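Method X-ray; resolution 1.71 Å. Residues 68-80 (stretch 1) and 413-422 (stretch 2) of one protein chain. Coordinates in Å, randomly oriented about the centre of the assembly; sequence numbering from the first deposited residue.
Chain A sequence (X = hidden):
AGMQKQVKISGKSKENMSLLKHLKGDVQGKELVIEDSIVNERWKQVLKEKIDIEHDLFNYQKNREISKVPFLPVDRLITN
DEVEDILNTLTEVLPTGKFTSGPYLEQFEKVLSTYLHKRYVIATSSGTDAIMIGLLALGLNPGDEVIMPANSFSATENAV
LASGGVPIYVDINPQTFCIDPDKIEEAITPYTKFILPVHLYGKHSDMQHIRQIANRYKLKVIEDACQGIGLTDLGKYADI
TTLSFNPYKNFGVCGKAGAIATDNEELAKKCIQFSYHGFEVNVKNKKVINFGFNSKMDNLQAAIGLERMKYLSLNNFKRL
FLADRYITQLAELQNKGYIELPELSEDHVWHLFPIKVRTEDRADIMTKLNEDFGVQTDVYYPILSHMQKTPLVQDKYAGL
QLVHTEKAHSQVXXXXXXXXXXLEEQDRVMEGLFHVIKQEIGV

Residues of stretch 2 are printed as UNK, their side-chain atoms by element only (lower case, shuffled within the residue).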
ATOM      1  N   LYS A  68     -16.258 -29.164  12.838  1.00 19.70           N
ATOM      2  CA  LYS A  68     -15.737 -28.577  11.608  1.00 20.59           C
ATOM      3  C   LYS A  68     -14.342 -28.005  11.835  1.00 18.88           C
ATOM      4  O   LYS A  68     -13.996 -27.592  12.954  1.00 19.42           O
ATOM      5  CB  LYS A  68     -16.692 -27.524  11.057  1.00 27.29           C
ATOM      6  CG  LYS A  68     -16.586 -26.183  11.711  1.00 41.75           C
ATOM      7  CD  LYS A  68     -17.366 -25.137  10.930  1.00 62.45           C
ATOM      8  CE  LYS A  68     -16.572 -23.838  10.843  1.00 51.59           C
ATOM      9  NZ  LYS A  68     -16.041 -23.430  12.175  1.00 46.04           N
ATOM     10  N   VAL A  69     -13.531 -28.029  10.781  1.00 17.34           N
ATOM     11  CA  VAL A  69     -12.173 -27.516  10.846  1.00 12.26           C
ATOM     12  C   VAL A  69     -11.968 -26.627   9.625  1.00 13.99           C
ATOM     13  O   VAL A  69     -11.736 -27.125   8.522  1.00 15.84           O
ATOM     14  CB  VAL A  69     -11.134 -28.647  10.801  1.00 13.72           C
ATOM     15  CG1 VAL A  69      -9.721 -28.079  10.863  1.00 14.38           C
ATOM     16  CG2 VAL A  69     -11.336 -29.636  11.952  1.00 16.88           C
ATOM     17  N   PRO A  70     -12.096 -25.308   9.813  1.00 15.91           N
ATOM     18  CA  PRO A  70     -11.792 -24.362   8.734  1.00 15.00           C
ATOM     19  C   PRO A  70     -10.318 -24.431   8.379  1.00 17.41           C
ATOM     20  O   PRO A  70      -9.486 -24.691   9.243  1.00 14.31           O
ATOM     21  CB  PRO A  70     -12.115 -22.998   9.354  1.00 23.32           C
ATOM     22  CG  PRO A  70     -12.952 -23.289  10.558  1.00 24.03           C
ATOM     23  CD  PRO A  70     -12.550 -24.635  11.045  1.00 19.53           C
ATOM     24  N   PHE A  71      -9.985 -24.211   7.114  1.00 15.26           N
ATOM     25  CA  PHE A  71      -8.592 -24.264   6.710  1.00 14.06           C
ATOM     26  C   PHE A  71      -7.784 -23.104   7.304  1.00 12.34           C
ATOM     27  O   PHE A  71      -6.670 -23.291   7.809  1.00 15.88           O
ATOM     28  CB  PHE A  71      -8.491 -24.248   5.178  1.00 14.13           C
ATOM     29  CG  PHE A  71      -7.080 -24.284   4.681  1.00 15.89           C
ATOM     30  CD1 PHE A  71      -6.384 -25.489   4.605  1.00 15.56           C
ATOM     31  CD2 PHE A  71      -6.434 -23.109   4.299  1.00 15.53           C
ATOM     32  CE1 PHE A  71      -5.067 -25.517   4.156  1.00 15.85           C
ATOM     33  CE2 PHE A  71      -5.132 -23.129   3.864  1.00 14.24           C
ATOM     34  CZ  PHE A  71      -4.438 -24.336   3.783  1.00 16.03           C
ATOM     35  N   LEU A  72      -8.332 -21.897   7.230  1.00 14.74           N
ATOM     36  CA  LEU A  72      -7.592 -20.719   7.680  1.00 16.74           C
ATOM     37  C   LEU A  72      -8.548 -19.621   8.107  1.00 18.20           C
ATOM     38  O   LEU A  72      -8.788 -18.673   7.358  1.00 20.06           O
ATOM     39  CB  LEU A  72      -6.660 -20.201   6.571  1.00 16.85           C
ATOM     40  CG  LEU A  72      -5.675 -19.106   7.005  1.00 22.29           C
ATOM     41  CD1 LEU A  72      -4.629 -19.668   7.969  1.00 18.38           C
ATOM     42  CD2 LEU A  72      -5.008 -18.467   5.790  1.00 27.84           C
ATOM     43  N   PRO A  73      -9.083 -19.734   9.330  1.00 16.84           N
ATOM     44  CA  PRO A  73      -9.996 -18.725   9.881  1.00 13.28           C
ATOM     45  C   PRO A  73      -9.190 -17.478  10.256  1.00 15.11           C
ATOM     46  O   PRO A  73      -8.424 -17.502  11.226  1.00 15.72           O
ATOM     47  CB  PRO A  73     -10.582 -19.419  11.124  1.00 16.03           C
ATOM     48  CG  PRO A  73      -9.568 -20.448  11.508  1.00 16.54           C
ATOM     49  CD  PRO A  73      -8.811 -20.838  10.270  1.00 17.31           C
ATOM     50  N   VAL A  74      -9.344 -16.400   9.488  1.00 18.50           N
ATOM     51  CA  VAL A  74      -8.445 -15.263   9.647  1.00 15.67           C
ATOM     52  C   VAL A  74      -8.561 -14.594  10.996  1.00 15.05           C
ATOM     53  O   VAL A  74      -7.634 -13.903  11.420  1.00 19.62           O
ATOM     54  CB  VAL A  74      -8.604 -14.200   8.522  1.00 16.61           C
ATOM     55  CG1 VAL A  74      -8.290 -14.821   7.184  1.00 20.63           C
ATOM     56  CG2 VAL A  74     -10.008 -13.571   8.547  1.00 18.37           C
ATOM     57  N   ASP A  75      -9.693 -14.790  11.676  1.00 16.42           N
ATOM     58  CA  ASP A  75      -9.869 -14.191  12.988  1.00 16.42           C
ATOM     59  C   ASP A  75      -8.926 -14.834  13.994  1.00 19.74           C
ATOM     60  O   ASP A  75      -8.542 -14.216  14.988  1.00 20.95           O
ATOM     61  CB  ASP A  75     -11.331 -14.299  13.458  1.00 18.75           C
ATOM     62  CG  ASP A  75     -11.810 -15.734  13.545  1.00 24.51           C
ATOM     63  OD1 ASP A  75     -11.845 -16.414  12.501  1.00 29.66           O
ATOM     64  OD2 ASP A  75     -12.151 -16.183  14.659  1.00 33.45           O
ATOM     65  N   ARG A  76      -8.523 -16.069  13.723  1.00 15.92           N
ATOM     66  CA  ARG A  76      -7.640 -16.771  14.636  1.00 16.69           C
ATOM     67  C   ARG A  76      -6.162 -16.573  14.326  1.00 19.84           C
ATOM     68  O   ARG A  76      -5.299 -17.050  15.063  1.00 21.95           O
ATOM     69  CB  ARG A  76      -8.020 -18.256  14.693  1.00 18.24           C
ATOM     70  CG  ARG A  76      -9.368 -18.472  15.377  1.00 16.89           C
ATOM     71  CD  ARG A  76      -9.830 -19.917  15.263  1.00 16.05           C
ATOM     72  NE  ARG A  76      -8.892 -20.866  15.867  1.00 15.51           N
ATOM     73  CZ  ARG A  76      -8.966 -22.180  15.674  1.00 15.31           C
ATOM     74  NH1 ARG A  76      -9.930 -22.677  14.897  1.00 15.58           N
ATOM     75  NH2 ARG A  76      -8.067 -22.986  16.231  1.00 13.14           N
ATOM     76  N   LEU A  77      -5.862 -15.849  13.253  1.00 17.54           N
ATOM     77  CA  LEU A  77      -4.472 -15.553  12.935  1.00 14.89           C
ATOM     78  C   LEU A  77      -3.940 -14.395  13.776  1.00 20.58           C
ATOM     79  O   LEU A  77      -2.748 -14.090  13.745  1.00 19.74           O
ATOM     80  CB  LEU A  77      -4.298 -15.246  11.446  1.00 18.75           C
ATOM     81  CG  LEU A  77      -4.481 -16.442  10.523  1.00 23.12           C
ATOM     82  CD1 LEU A  77      -4.315 -16.027   9.063  1.00 17.61           C
ATOM     83  CD2 LEU A  77      -3.478 -17.521  10.885  1.00 25.37           C
ATOM     84  N   ILE A  78      -4.818 -13.743  14.526  1.00 17.08           N
ATOM     85  CA  ILE A  78      -4.365 -12.680  15.405  1.00 15.46           C
ATOM     86  C   ILE A  78      -4.938 -12.970  16.788  1.00 17.34           C
ATOM     87  O   ILE A  78      -6.134 -13.193  16.919  1.00 19.60           O
ATOM     88  CB  ILE A  78      -4.745 -11.274  14.866  1.00 19.95           C
ATOM     89  CG1 ILE A  78      -4.133 -10.176  15.743  1.00 21.43           C
ATOM     90  CG2 ILE A  78      -6.263 -11.099  14.748  1.00 16.30           C
ATOM     91  CD1 ILE A  78      -4.508  -8.747  15.298  1.00 22.52           C
ATOM     92  N   THR A  79      -4.080 -13.021  17.804  1.00 16.14           N
ATOM     93  CA  THR A  79      -4.519 -13.421  19.154  1.00 16.80           C
ATOM     94  C   THR A  79      -5.035 -12.242  19.949  1.00 21.45           C
ATOM     95  O   THR A  79      -4.805 -11.086  19.571  1.00 15.90           O
ATOM     96  CB  THR A  79      -3.374 -14.084  19.943  1.00 18.83           C
ATOM     97  OG1 THR A  79      -2.337 -13.119  20.180  1.00 19.05           O
ATOM     98  CG2 THR A  79      -2.803 -15.256  19.153  1.00 24.08           C
ATOM     99  N   ASN A  80      -5.733 -12.514  21.052  1.00 18.28           N
ATOM    100  CA  ASN A  80      -6.214 -11.424  21.886  1.00 20.26           C
ATOM    101  C   ASN A  80      -5.051 -10.590  22.421  1.00 17.20           C
ATOM    102  O   ASN A  80      -5.152  -9.368  22.535  1.00 19.23           O
ATOM    103  CB  ASN A  80      -7.077 -11.951  23.047  1.00 26.00           C
ATOM    104  CG  ASN A  80      -8.427 -12.482  22.588  1.00 31.27           C
ATOM    105  OD1 ASN A  80      -8.907 -12.149  21.504  1.00 35.99           O
ATOM    106  ND2 ASN A  80      -9.052 -13.313  23.427  1.00 46.35           N
ATOM    107  N   UNK A 413      -2.061 -31.277  -1.913  1.00 13.33           N
ATOM    108  CA  UNK A 413      -3.197 -30.968  -1.063  1.00 16.63           C
ATOM    109  C   UNK A 413      -2.656 -30.334   0.210  1.00 14.10           C
ATOM    110  O   UNK A 413      -1.775 -30.899   0.861  1.00 14.30           O
ATOM    111  c   UNK A 413      -5.249 -32.013   0.072  1.00 16.88           C
ATOM    112  c   UNK A 413      -5.972 -33.315   0.339  1.00 23.44           C
ATOM    113  c   UNK A 413      -3.962 -32.251  -0.709  1.00 14.57           C
ATOM    114  c   UNK A 413      -6.137 -31.077  -0.731  1.00 20.01           C
ATOM    115  N   UNK A 414      -3.177 -29.165   0.560  1.00 12.92           N
ATOM    116  CA  UNK A 414      -2.722 -28.486   1.765  1.00 12.62           C
ATOM    117  C   UNK A 414      -3.657 -28.749   2.933  1.00 13.39           C
ATOM    118  O   UNK A 414      -4.888 -28.626   2.796  1.00 14.39           O
ATOM    119  n   UNK A 414      -1.666 -26.310  -0.766  1.00 15.24           N
ATOM    120  c   UNK A 414      -2.576 -26.981   1.494  1.00 11.97           C
ATOM    121  c   UNK A 414      -0.117 -26.720   0.727  1.00 12.07           C
ATOM    122  c   UNK A 414      -1.460 -26.669   0.551  1.00 11.72           C
ATOM    123  c   UNK A 414      -0.492 -26.131  -1.354  1.00 15.10           C
ATOM    124  n   UNK A 414       0.461 -26.373  -0.471  1.00 12.71           N
ATOM    125  N   UNK A 415      -3.058 -29.091   4.076  1.00 11.33           N
ATOM    126  CA  UNK A 415      -3.791 -29.375   5.301  1.00  9.76           C
ATOM    127  C   UNK A 415      -3.727 -28.150   6.204  1.00 11.56           C
ATOM    128  O   UNK A 415      -2.737 -27.419   6.158  1.00 14.47           O
ATOM    129  c   UNK A 415      -2.989 -31.821   5.178  1.00 16.03           C
ATOM    130  c   UNK A 415      -4.314 -32.203   4.529  1.00 15.21           C
ATOM    131  c   UNK A 415      -2.501 -32.922   6.114  1.00 15.60           C
ATOM    132  c   UNK A 415      -3.143 -30.558   6.015  1.00 13.05           C
ATOM    133  N   UNK A 416      -4.757 -27.927   7.038  1.00 14.92           N
ATOM    134  CA  UNK A 416      -4.739 -26.746   7.914  1.00 12.89           C
ATOM    135  C   UNK A 416      -3.477 -26.680   8.776  1.00 16.41           C
ATOM    136  O   UNK A 416      -3.085 -27.694   9.368  1.00 15.55           O
ATOM    137  c   UNK A 416      -6.022 -28.683   7.157  1.00 13.35           C
ATOM    138  c   UNK A 416      -6.908 -27.746   7.942  1.00 14.33           C
ATOM    139  c   UNK A 416      -5.965 -26.962   8.812  1.00 13.53           C
ATOM    140  N   UNK A 417      -2.834 -25.511   8.821  1.00 11.67           N
ATOM    141  CA  UNK A 417      -1.646 -25.326   9.664  1.00  8.69           C
ATOM    142  C   UNK A 417      -1.417 -23.826   9.884  1.00 13.89           C
ATOM    143  O   UNK A 417      -1.118 -23.082   8.953  1.00 14.78           O
ATOM    144  c   UNK A 417       1.739 -27.313   9.551  1.00 13.37           C
ATOM    145  c   UNK A 417       0.767 -26.232  10.043  1.00 14.03           C
ATOM    146  c   UNK A 417      -0.409 -26.009   9.061  1.00 11.62           C
ATOM    147  c   UNK A 417       1.550 -24.940  10.315  1.00 14.50           C
ATOM    148  N   UNK A 418      -1.570 -23.384  11.125  1.00 12.51           N
ATOM    149  CA  UNK A 418      -1.268 -21.998  11.456  1.00 13.89           C
ATOM    150  C   UNK A 418      -1.052 -22.000  12.959  1.00 12.71           C
ATOM    151  O   UNK A 418      -1.450 -22.960  13.632  1.00 13.33           O
ATOM    152  c   UNK A 418      -2.398 -21.054  10.995  1.00 13.99           C
ATOM    153  o   UNK A 418      -7.507 -22.498  13.030  1.00 16.54           O
ATOM    154  c   UNK A 418      -4.554 -22.370  10.881  1.00 13.86           C
ATOM    155  c   UNK A 418      -5.516 -21.198  13.208  1.00 12.72           C
ATOM    156  c   UNK A 418      -5.806 -22.727  11.381  1.00 14.62           C
ATOM    157  c   UNK A 418      -6.268 -22.143  12.544  1.00 12.89           C
ATOM    158  c   UNK A 418      -4.264 -20.847  12.698  1.00 11.90           C
ATOM    159  c   UNK A 418      -3.766 -21.432  11.540  1.00 12.54           C
ATOM    160  N   UNK A 419      -0.387 -20.970  13.501  1.00 13.23           N
ATOM    161  CA  UNK A 419       0.049 -21.126  14.906  1.00 14.64           C
ATOM    162  C   UNK A 419      -1.068 -21.319  15.935  1.00 15.39           C
ATOM    163  O   UNK A 419      -0.842 -22.039  16.917  1.00 16.82           O
ATOM    164  c   UNK A 419       0.175 -19.755  12.879  1.00 12.31           C
ATOM    165  c   UNK A 419       1.254 -19.353  13.866  1.00 13.09           C
ATOM    166  c   UNK A 419       0.811 -19.827  15.190  1.00 15.74           C
ATOM    167  N   UNK A 420      -2.231 -20.707  15.733  1.00 11.82           N
ATOM    168  CA  UNK A 420      -3.337 -20.863  16.690  1.00 14.07           C
ATOM    169  C   UNK A 420      -4.249 -22.062  16.422  1.00 15.24           C
ATOM    170  O   UNK A 420      -5.299 -22.209  17.063  1.00 15.61           O
ATOM    171  o   UNK A 420      -3.444 -18.562  17.445  1.00 24.11           O
ATOM    172  c   UNK A 420      -4.170 -19.582  16.787  1.00 22.69           C
ATOM    173  N   UNK A 421      -3.848 -22.911  15.486  1.00 12.52           N
ATOM    174  CA  UNK A 421      -4.569 -24.142  15.194  1.00 16.19           C
ATOM    175  C   UNK A 421      -4.494 -25.028  16.439  1.00 13.39           C
ATOM    176  O   UNK A 421      -3.482 -25.020  17.148  1.00 14.10           O
ATOM    177  c   UNK A 421      -4.613 -25.974  13.422  1.00 11.83           C
ATOM    178  c   UNK A 421      -4.590 -28.216  12.485  1.00 13.21           C
ATOM    179  c   UNK A 421      -5.960 -25.860  13.085  1.00 15.95           C
ATOM    180  c   UNK A 421      -5.944 -28.102  12.174  1.00 13.41           C
ATOM    181  c   UNK A 421      -6.633 -26.929  12.471  1.00 14.13           C
ATOM    182  c   UNK A 421      -3.932 -27.146  13.108  1.00 12.89           C
ATOM    183  c   UNK A 421      -3.864 -24.817  14.033  1.00 13.69           C
ATOM    184  N   UNK A 422      -5.547 -25.785  16.734  1.00 12.92           N
ATOM    185  CA  UNK A 422      -5.513 -26.627  17.932  1.00 13.79           C
ATOM    186  C   UNK A 422      -5.138 -28.045  17.564  1.00 12.10           C
ATOM    187  O   UNK A 422      -5.375 -28.492  16.440  1.00 12.62           O
ATOM    188  c   UNK A 422      -6.850 -26.628  18.713  1.00 15.64           C
ATOM    189  o   UNK A 422      -7.884 -27.193  17.900  1.00 14.88           O
ATOM    190  c   UNK A 422      -7.245 -25.224  19.124  1.00 15.09           C
TER
HETATM  191  O   HOH W   1      -9.020 -24.345  11.852  1.00 14.35           O
HETATM  192  O   HOH W   2      -3.944 -23.295   7.360  1.00 13.79           O
HETATM  193  O   HOH W   3      -2.494 -18.067  14.349  1.00 19.23           O
HETATM  194  O   HOH W   4      -6.339 -17.166  17.800  1.00 26.10           O

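Position 413 carries four carbons, forked at the second, and none touches stretch 1. It is leucine, L413, a buried apolar residue on a strand. At position 414 one carbon leads to a five-membered ring of three carbons and two nitrogens, which only histidine has. CB of H414 lies 3.9 Å from F71 CE1, but the ring leads away from stretch 1, so this contact uses CB and the backbone and does not itself account for the imidazole; the backbone O of H414 is nearer, 3.4 Å from the same CE1. Position 415 again has four carbons forked at the second, pointing away from stretch 1: leucine, L415, offering F71 its backbone, with C 3.6 Å from CE1.

At position 416 three carbons close a ring onto the backbone N, so this is proline. The compact ring of P416 suits a crowded place: CG lies 4.1 Å from V69 CG1 and 4.1 Å from F71 CD1. Position 417, four carbons forked at the second, points away and is leucine; L417 meets stretch 1 through water 2, which accepts from its N (2.9 Å) and lies 2.8 Å from F71 O, in position to donate to it.

Position 418 has one carbon, then a six-carbon ring bearing an oxygen: tyrosine. Y418 suits a mixed pocket. Its CD2 lies 4.0 Å from L72 CD1, its CZ 3.7 Å from P73 CD and its CB 3.7 Å from L77 CD2, while OH sits over one face of the R76 guanidinium, 3.0 Å from CZ of R76. R76 NH1 and NH2 lie 3.1 and 3.3 Å from Y418 OH, but their angles are too poor for hydrogen bonds; OH instead bonds water 1 (2.7 Å), which donates to P70 O (2.7 Å).

Position 419, three carbons closed onto N, is proline; P419, with phi of -62°, fits the second place of the type I turn from Y418. Position 420 has one carbon and one oxygen: serine. The short side chain of S420 lies beside T79, with OG 3.8 Å from T79 CG2, and its backbone O accepts from R76 NH2 (3.0 Å). Position 421, one carbon and a six-carbon ring without oxygen, is phenylalanine; the ring edge of F421 meets V69, CE1 to CG1 3.7 Å. Position 422 has one carbon carrying an oxygen and a carbon: threonine. T422 caps the following helix, and its CG2 lies 3.7 Å from R76 NH2.

The contact combines apolar packing with polar links to the turn. V69 and F71 pack on P416, while L72, P73 and L77 pack on Y418; R76 reaches the turn, holding it by one direct hydrogen bond. Water 3 reinforces this, donating to R76 O (3.1 Å) and accepting from S420 N (3.0 Å).

Stretch 2, residues 413-422: LHLPLYPSFT
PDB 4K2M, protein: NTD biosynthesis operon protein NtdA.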